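Local coordinates for disulfide isomerase DsbG N-terminal domain-containing protein (PDB 3TDG), which probably acts as a thiol-disulfide oxidoreductase of the DsbG type, pairing a thioredoxin fold that carries reductase activity with an N-terminal domain, at residues N120-N129 and V253-Y263; I153-H161 and L186-A194. All coordinates share one frame; numbering follows the deposited sequence.

Contact 1 of 2, residues N120-N129 and V253-Y263; sequences NSAKLNAIFN and VIKGVPFLYHY
The hydroxyl of Y261 donates to N125, with OH 2.6 Å from OD1. The bond is short but not ideally aimed: the donor stands 44° above the plane of the N125 amide, while OD1 itself lies in the plane of the tyrosine ring, at its edge. With CG anti to the backbone N (chi1 179°), Y261 extends from strand 259-262 to the helix. L124 covers one face of the ring in a CH-pi contact, its CB 4.0 Å from the ring centroid. F128 meets the same tyrosine rim to rim, the two planes only 11° apart, and also stacks on Y152 of strand 150-155.

Of the two methyls of L124, CD1 stays with Y261, whereas CD2 rests against both I254 and F259, 3.6 Å from I254 CG1 and from F259 CZ. I254 CG1 in turn sits over the centre of the F259 ring. Toward N120 the packing passes to V253, whose CG1 is 3.8 Å from L124 CD2 and whose CG2 meets the aliphatic part of K123. There a water accepts from N120 ND2 and donates to V253 O. Y263 comes obliquely alongside N125, CE1 3.5 Å from OD1.

The helix end is thus held on the edge strand and the loop before it mainly by apolar and aromatic surface, with one direct hydrogen bond that probably helps set the rotation of the N125 amide.

Contact 2 of 2, residues I153-H161 and L186-A194; sequences IVSDPMCPH and LGVNSAKKA
Both carboxylate oxygens of D156 are engaged. OD2 takes the hydroxyl of S190 on its syn lone pair, OG lying 2.6 Å away, and on its anti lone pair the backbone N of M158 at 2.9 Å, which closes an Asx turn. OD1 accepts from L186 N at 2.8 Å, 34° out of the carboxylate plane, and also from W185 N. The chi1 of D156 (-172°) swings the carboxylate away from its own N, toward the start of helix 188-206.

Outward from the acid, L186 CD1 packs on C159 CB at 3.6 Å. On the other flank P157 slides past K193, CG 3.6 Å from CB. M158 puts its CG beside S190 N, and its bend at chi2 brings SD 3.6 Å from K193 CE, crossing the lysine at about a right angle. K193 NZ bonds to I221 O, and a water links it to P157 O.

The type I turn D156 to C159 leads from strand 150-155 into helix 160-167, and C159 is its N-cap. Strand, turn and CxxC cysteine at a helix start match the redox site of a thioredoxin fold, so C159 is probably one of the redox cysteines.

Contacts 1 and 2, with centres about 17 Å apart, meet through the mixed sheet, where strands 259-262 and 150-155 are antiparallel neighbours; F259 O and V154 N, 2.8 Å apart, probably form a hydrogen bond between them. F128 also packs on V154, and P258 on H161. Contact 1 lies close to the centre of the chain and is partly buried: it joins the end of the long helix 98-129 to an edge strand with rings and aliphatic groups. Contact 2 is more enclosed though farther out, and centres on one carboxylate, with P157, M158 and L186 packed round it, at the turn before the helix that starts at the probable redox CxxC. Apolar helix-on-sheet packing thus contrasts with polar shaping of that site.

Contact 1 of 2, residues N120-N129 and V253-Y263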
# COMPACT_ATOMS: atom_id res chain seq x y z
N ASN A 120 14.22 -2.71 7.98
CA ASN A 120 14.13 -1.99 9.24
C ASN A 120 15.45 -1.29 9.58
O ASN A 120 15.45 -0.14 9.99
CB ASN A 120 13.66 -2.91 10.38
CG ASN A 120 13.06 -2.13 11.51
OD1 ASN A 120 11.96 -1.58 11.38
ND2 ASN A 120 13.77 -2.05 12.63
N SER A 121 16.57 -1.98 9.40
CA SER A 121 17.89 -1.37 9.62
C SER A 121 18.11 -0.15 8.72
O SER A 121 18.56 0.90 9.19
CB SER A 121 19.02 -2.39 9.45
OG SER A 121 19.00 -3.32 10.52
N ALA A 122 17.77 -0.30 7.44
CA ALA A 122 17.95 0.79 6.47
C ALA A 122 17.05 1.99 6.80
O ALA A 122 17.44 3.13 6.62
CB ALA A 122 17.71 0.30 5.03
N LYS A 123 15.84 1.72 7.29
CA LYS A 123 14.96 2.80 7.74
C LYS A 123 15.55 3.54 8.94
O LYS A 123 15.46 4.76 9.01
CB LYS A 123 13.55 2.29 8.05
CG LYS A 123 12.73 2.05 6.81
CD LYS A 123 11.31 1.65 7.13
CE LYS A 123 10.55 1.45 5.83
NZ LYS A 123 9.38 0.60 6.08
N LEU A 124 16.16 2.79 9.86
CA LEU A 124 16.83 3.36 11.03
C LEU A 124 18.02 4.23 10.65
O LEU A 124 18.10 5.40 11.08
CB LEU A 124 17.24 2.26 12.02
CG LEU A 124 16.12 1.72 12.92
CD1 LEU A 124 16.57 0.45 13.65
CD2 LEU A 124 15.63 2.79 13.92
N ASN A 125 18.94 3.68 9.86
CA ASN A 125 20.03 4.44 9.26
C ASN A 125 19.56 5.74 8.61
O ASN A 125 20.20 6.77 8.80
CB ASN A 125 20.76 3.62 8.21
CG ASN A 125 21.59 2.53 8.82
OD1 ASN A 125 21.67 2.40 10.03
ND2 ASN A 125 22.21 1.74 7.97
N ALA A 126 18.46 5.69 7.86
CA ALA A 126 17.92 6.90 7.24
C ALA A 126 17.38 7.90 8.27
O ALA A 126 17.56 9.12 8.12
CB ALA A 126 16.85 6.55 6.25
N ILE A 127 16.71 7.40 9.32
CA ILE A 127 16.28 8.27 10.41
C ILE A 127 17.47 9.02 11.01
O ILE A 127 17.43 10.24 11.11
CB ILE A 127 15.47 7.52 11.50
CG1 ILE A 127 14.08 7.19 10.95
CG2 ILE A 127 15.37 8.38 12.79
CD1 ILE A 127 13.35 6.12 11.75
N PHE A 128 18.51 8.29 11.38
CA PHE A 128 19.68 8.91 11.99
C PHE A 128 20.52 9.81 11.08
O PHE A 128 21.17 10.74 11.57
CB PHE A 128 20.53 7.86 12.70
CG PHE A 128 19.84 7.26 13.87
CD1 PHE A 128 19.59 8.03 15.01
CD2 PHE A 128 19.37 5.95 13.83
CE1 PHE A 128 18.91 7.51 16.10
CE2 PHE A 128 18.68 5.41 14.92
CZ PHE A 128 18.46 6.19 16.05
N ASN A 129 20.49 9.53 9.78
CA ASN A 129 21.19 10.35 8.78
C ASN A 129 20.44 11.64 8.48
O ASN A 129 21.03 12.58 7.99
CB ASN A 129 21.40 9.57 7.47
CG ASN A 129 22.39 8.44 7.63
OD1 ASN A 129 23.34 8.53 8.43
ND2 ASN A 129 22.18 7.36 6.88
N VAL A 253 8.84 3.33 13.20
CA VAL A 253 9.96 2.40 13.29
C VAL A 253 10.62 2.50 14.67
O VAL A 253 11.19 1.53 15.18
CB VAL A 253 10.96 2.65 12.17
CG1 VAL A 253 12.29 1.95 12.43
CG2 VAL A 253 10.37 2.20 10.81
N ILE A 254 10.58 3.70 15.25
CA ILE A 254 11.01 3.93 16.63
C ILE A 254 9.74 4.33 17.37
O ILE A 254 9.07 5.30 17.00
CB ILE A 254 12.08 5.06 16.74
CG1 ILE A 254 13.32 4.72 15.90
CG2 ILE A 254 12.45 5.33 18.21
CD1 ILE A 254 14.47 5.75 15.96
N LYS A 255 9.40 3.55 18.39
CA LYS A 255 8.12 3.70 19.07
C LYS A 255 8.25 4.20 20.52
O LYS A 255 7.24 4.49 21.16
CB LYS A 255 7.35 2.37 19.05
CG LYS A 255 7.19 1.74 17.66
CD LYS A 255 6.22 0.55 17.66
CE LYS A 255 4.75 0.97 17.85
NZ LYS A 255 4.36 2.12 16.96
N GLY A 256 9.47 4.31 21.04
CA GLY A 256 9.67 4.77 22.41
C GLY A 256 11.12 4.97 22.80
O GLY A 256 12.04 4.74 22.00
N VAL A 257 11.31 5.40 24.04
CA VAL A 257 12.64 5.73 24.54
C VAL A 257 12.86 5.05 25.90
O VAL A 257 11.90 4.70 26.56
CB VAL A 257 12.84 7.26 24.68
CG1 VAL A 257 12.72 7.97 23.29
CG2 VAL A 257 11.84 7.85 25.68
N PRO A 258 14.13 4.85 26.32
CA PRO A 258 15.35 5.08 25.54
C PRO A 258 15.45 4.05 24.41
O PRO A 258 15.17 2.87 24.63
CB PRO A 258 16.47 4.88 26.57
CG PRO A 258 15.86 4.06 27.67
CD PRO A 258 14.40 4.39 27.69
N PHE A 259 15.81 4.50 23.22
CA PHE A 259 16.02 3.62 22.08
C PHE A 259 17.52 3.59 21.78
O PHE A 259 18.14 4.62 21.49
CB PHE A 259 15.22 4.14 20.89
CG PHE A 259 15.32 3.28 19.66
CD1 PHE A 259 14.32 2.36 19.37
CD2 PHE A 259 16.40 3.41 18.79
CE1 PHE A 259 14.39 1.55 18.23
CE2 PHE A 259 16.49 2.61 17.64
CZ PHE A 259 15.48 1.68 17.36
N LEU A 260 18.13 2.40 21.87
CA LEU A 260 19.54 2.27 21.52
C LEU A 260 19.70 1.58 20.16
O LEU A 260 18.93 0.66 19.82
CB LEU A 260 20.30 1.52 22.61
CG LEU A 260 20.64 2.25 23.91
CD1 LEU A 260 19.40 2.71 24.68
CD2 LEU A 260 21.50 1.35 24.79
N TYR A 261 20.67 2.04 19.38
CA TYR A 261 20.91 1.47 18.05
C TYR A 261 22.40 1.48 17.75
O TYR A 261 23.03 2.56 17.69
CB TYR A 261 20.11 2.23 16.98
CG TYR A 261 20.30 1.74 15.56
CD1 TYR A 261 19.98 0.42 15.19
CD2 TYR A 261 20.79 2.59 14.57
CE1 TYR A 261 20.16 -0.03 13.86
CE2 TYR A 261 20.97 2.17 13.26
CZ TYR A 261 20.65 0.86 12.91
OH TYR A 261 20.84 0.45 11.60
N HIS A 262 22.96 0.28 17.60
CA HIS A 262 24.34 0.12 17.12
C HIS A 262 24.35 0.36 15.63
O HIS A 262 23.69 -0.36 14.88
CB HIS A 262 24.88 -1.27 17.45
CG HIS A 262 25.18 -1.46 18.91
ND1 HIS A 262 26.37 -1.05 19.47
CD2 HIS A 262 24.44 -1.98 19.91
CE1 HIS A 262 26.36 -1.32 20.77
NE2 HIS A 262 25.20 -1.89 21.06
N TYR A 263 25.08 1.39 15.20
CA TYR A 263 25.21 1.74 13.79
C TYR A 263 26.51 1.16 13.22
O TYR A 263 26.83 -0.01 13.44
CB TYR A 263 25.22 3.27 13.63
CG TYR A 263 25.15 3.78 12.19
CD1 TYR A 263 24.04 4.52 11.75
CD2 TYR A 263 26.20 3.57 11.28
CE1 TYR A 263 23.96 5.01 10.45
CE2 TYR A 263 26.13 4.05 9.97
CZ TYR A 263 25.01 4.77 9.56
OH TYR A 263 24.91 5.26 8.27
O HOH W 1 12.85 -0.58 15.15

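Contact 2 of 2, residues I153-H161 and L186-A194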
# COMPACT_ATOMS: atom_id res chain seq x y z
N ILE A 153 21.71 6.70 20.96
CA ILE A 153 20.77 6.63 22.07
C ILE A 153 19.70 7.73 21.94
O ILE A 153 20.00 8.91 22.12
CB ILE A 153 21.50 6.75 23.42
CG1 ILE A 153 22.60 5.68 23.53
CG2 ILE A 153 20.48 6.64 24.61
CD1 ILE A 153 23.34 5.67 24.81
N VAL A 154 18.48 7.36 21.61
CA VAL A 154 17.37 8.32 21.55
C VAL A 154 16.78 8.39 22.96
O VAL A 154 16.44 7.36 23.54
CB VAL A 154 16.33 7.94 20.50
CG1 VAL A 154 15.20 9.00 20.44
CG2 VAL A 154 16.99 7.78 19.11
N SER A 155 16.72 9.60 23.50
CA SER A 155 16.51 9.81 24.93
C SER A 155 15.70 11.09 25.19
O SER A 155 15.94 12.13 24.56
CB SER A 155 17.86 9.90 25.63
OG SER A 155 17.71 10.06 27.05
N ASP A 156 14.74 10.99 26.11
CA ASP A 156 13.88 12.10 26.51
C ASP A 156 14.30 12.52 27.93
O ASP A 156 14.44 11.67 28.80
CB ASP A 156 12.41 11.67 26.47
CG ASP A 156 11.44 12.83 26.67
OD1 ASP A 156 10.73 13.17 25.69
OD2 ASP A 156 11.36 13.40 27.80
N PRO A 157 14.55 13.82 28.14
CA PRO A 157 15.03 14.28 29.45
C PRO A 157 13.97 14.29 30.58
O PRO A 157 14.33 14.55 31.73
CB PRO A 157 15.56 15.69 29.16
CG PRO A 157 14.91 16.13 27.90
CD PRO A 157 14.28 14.94 27.22
N MET A 158 12.70 14.02 30.26
CA MET A 158 11.64 13.88 31.28
C MET A 158 11.23 12.42 31.50
O MET A 158 10.15 12.14 32.01
CB MET A 158 10.39 14.72 30.92
CG MET A 158 10.58 16.27 30.97
SD MET A 158 11.28 16.96 32.49
CE MET A 158 9.82 16.98 33.56
N CYS A 159 12.09 11.49 31.12
CA CYS A 159 11.71 10.09 31.17
C CYS A 159 12.59 9.40 32.20
O CYS A 159 13.81 9.40 32.06
CB CYS A 159 11.87 9.48 29.77
SG CYS A 159 11.78 7.68 29.66
N PRO A 160 11.98 8.84 33.27
CA PRO A 160 12.78 8.13 34.27
C PRO A 160 13.61 6.98 33.72
O PRO A 160 14.73 6.78 34.16
CB PRO A 160 11.71 7.61 35.25
CG PRO A 160 10.69 8.72 35.22
CD PRO A 160 10.60 9.05 33.74
N HIS A 161 13.09 6.25 32.74
CA HIS A 161 13.91 5.19 32.13
C HIS A 161 15.13 5.74 31.37
O HIS A 161 16.20 5.13 31.35
CB HIS A 161 13.04 4.28 31.26
CG HIS A 161 12.33 3.23 32.06
ND1 HIS A 161 12.61 1.89 31.94
CD2 HIS A 161 11.38 3.33 33.02
CE1 HIS A 161 11.84 1.20 32.77
NE2 HIS A 161 11.09 2.06 33.44
N LEU A 186 8.00 13.40 25.06
CA LEU A 186 6.96 13.03 26.03
C LEU A 186 6.00 14.16 26.44
O LEU A 186 4.94 13.89 26.98
CB LEU A 186 7.55 12.31 27.24
CG LEU A 186 8.18 10.94 26.91
CD1 LEU A 186 8.81 10.35 28.16
CD2 LEU A 186 7.17 9.97 26.30
N GLY A 187 6.36 15.40 26.14
CA GLY A 187 5.51 16.56 26.45
C GLY A 187 6.26 17.87 26.35
O GLY A 187 7.35 17.93 25.78
N VAL A 188 5.68 18.93 26.89
CA VAL A 188 6.23 20.28 26.76
C VAL A 188 7.57 20.45 27.48
O VAL A 188 8.51 21.04 26.95
CB VAL A 188 5.20 21.35 27.26
CG1 VAL A 188 5.85 22.72 27.39
CG2 VAL A 188 4.00 21.41 26.32
N ASN A 189 7.65 19.95 28.71
CA ASN A 189 8.88 20.04 29.48
C ASN A 189 10.06 19.28 28.84
O ASN A 189 11.21 19.70 28.98
CB ASN A 189 8.64 19.58 30.92
CG ASN A 189 7.84 20.60 31.74
OD1 ASN A 189 7.89 21.81 31.48
ND2 ASN A 189 7.09 20.11 32.73
N SER A 190 9.74 18.19 28.14
CA SER A 190 10.73 17.43 27.36
C SER A 190 11.33 18.33 26.27
O SER A 190 12.55 18.52 26.21
CB SER A 190 10.08 16.20 26.71
OG SER A 190 9.59 15.28 27.67
N ALA A 191 10.46 18.92 25.46
CA ALA A 191 10.87 19.81 24.38
C ALA A 191 11.73 20.98 24.91
O ALA A 191 12.80 21.29 24.36
CB ALA A 191 9.64 20.32 23.61
N LYS A 192 11.27 21.57 26.00
CA LYS A 192 11.99 22.68 26.62
C LYS A 192 13.36 22.27 27.14
O LYS A 192 14.35 22.96 26.92
CB LYS A 192 11.12 23.25 27.75
CG LYS A 192 11.70 24.46 28.43
CD LYS A 192 10.59 25.29 29.11
CE LYS A 192 11.18 26.15 30.23
NZ LYS A 192 12.48 26.81 29.84
N LYS A 193 13.43 21.14 27.83
CA LYS A 193 14.72 20.64 28.26
C LYS A 193 15.62 20.28 27.08
O LYS A 193 16.80 20.58 27.08
CB LYS A 193 14.54 19.46 29.22
CG LYS A 193 14.15 19.89 30.65
CD LYS A 193 14.44 18.79 31.67
CE LYS A 193 14.05 19.25 33.11
NZ LYS A 193 14.44 18.21 34.11
N ALA A 194 15.06 19.60 26.07
CA ALA A 194 15.84 19.29 24.85
C ALA A 194 16.41 20.57 24.22
O ALA A 194 17.58 20.61 23.83
CB ALA A 194 14.96 18.52 23.83
O HOH W 2 14.21 15.41 34.28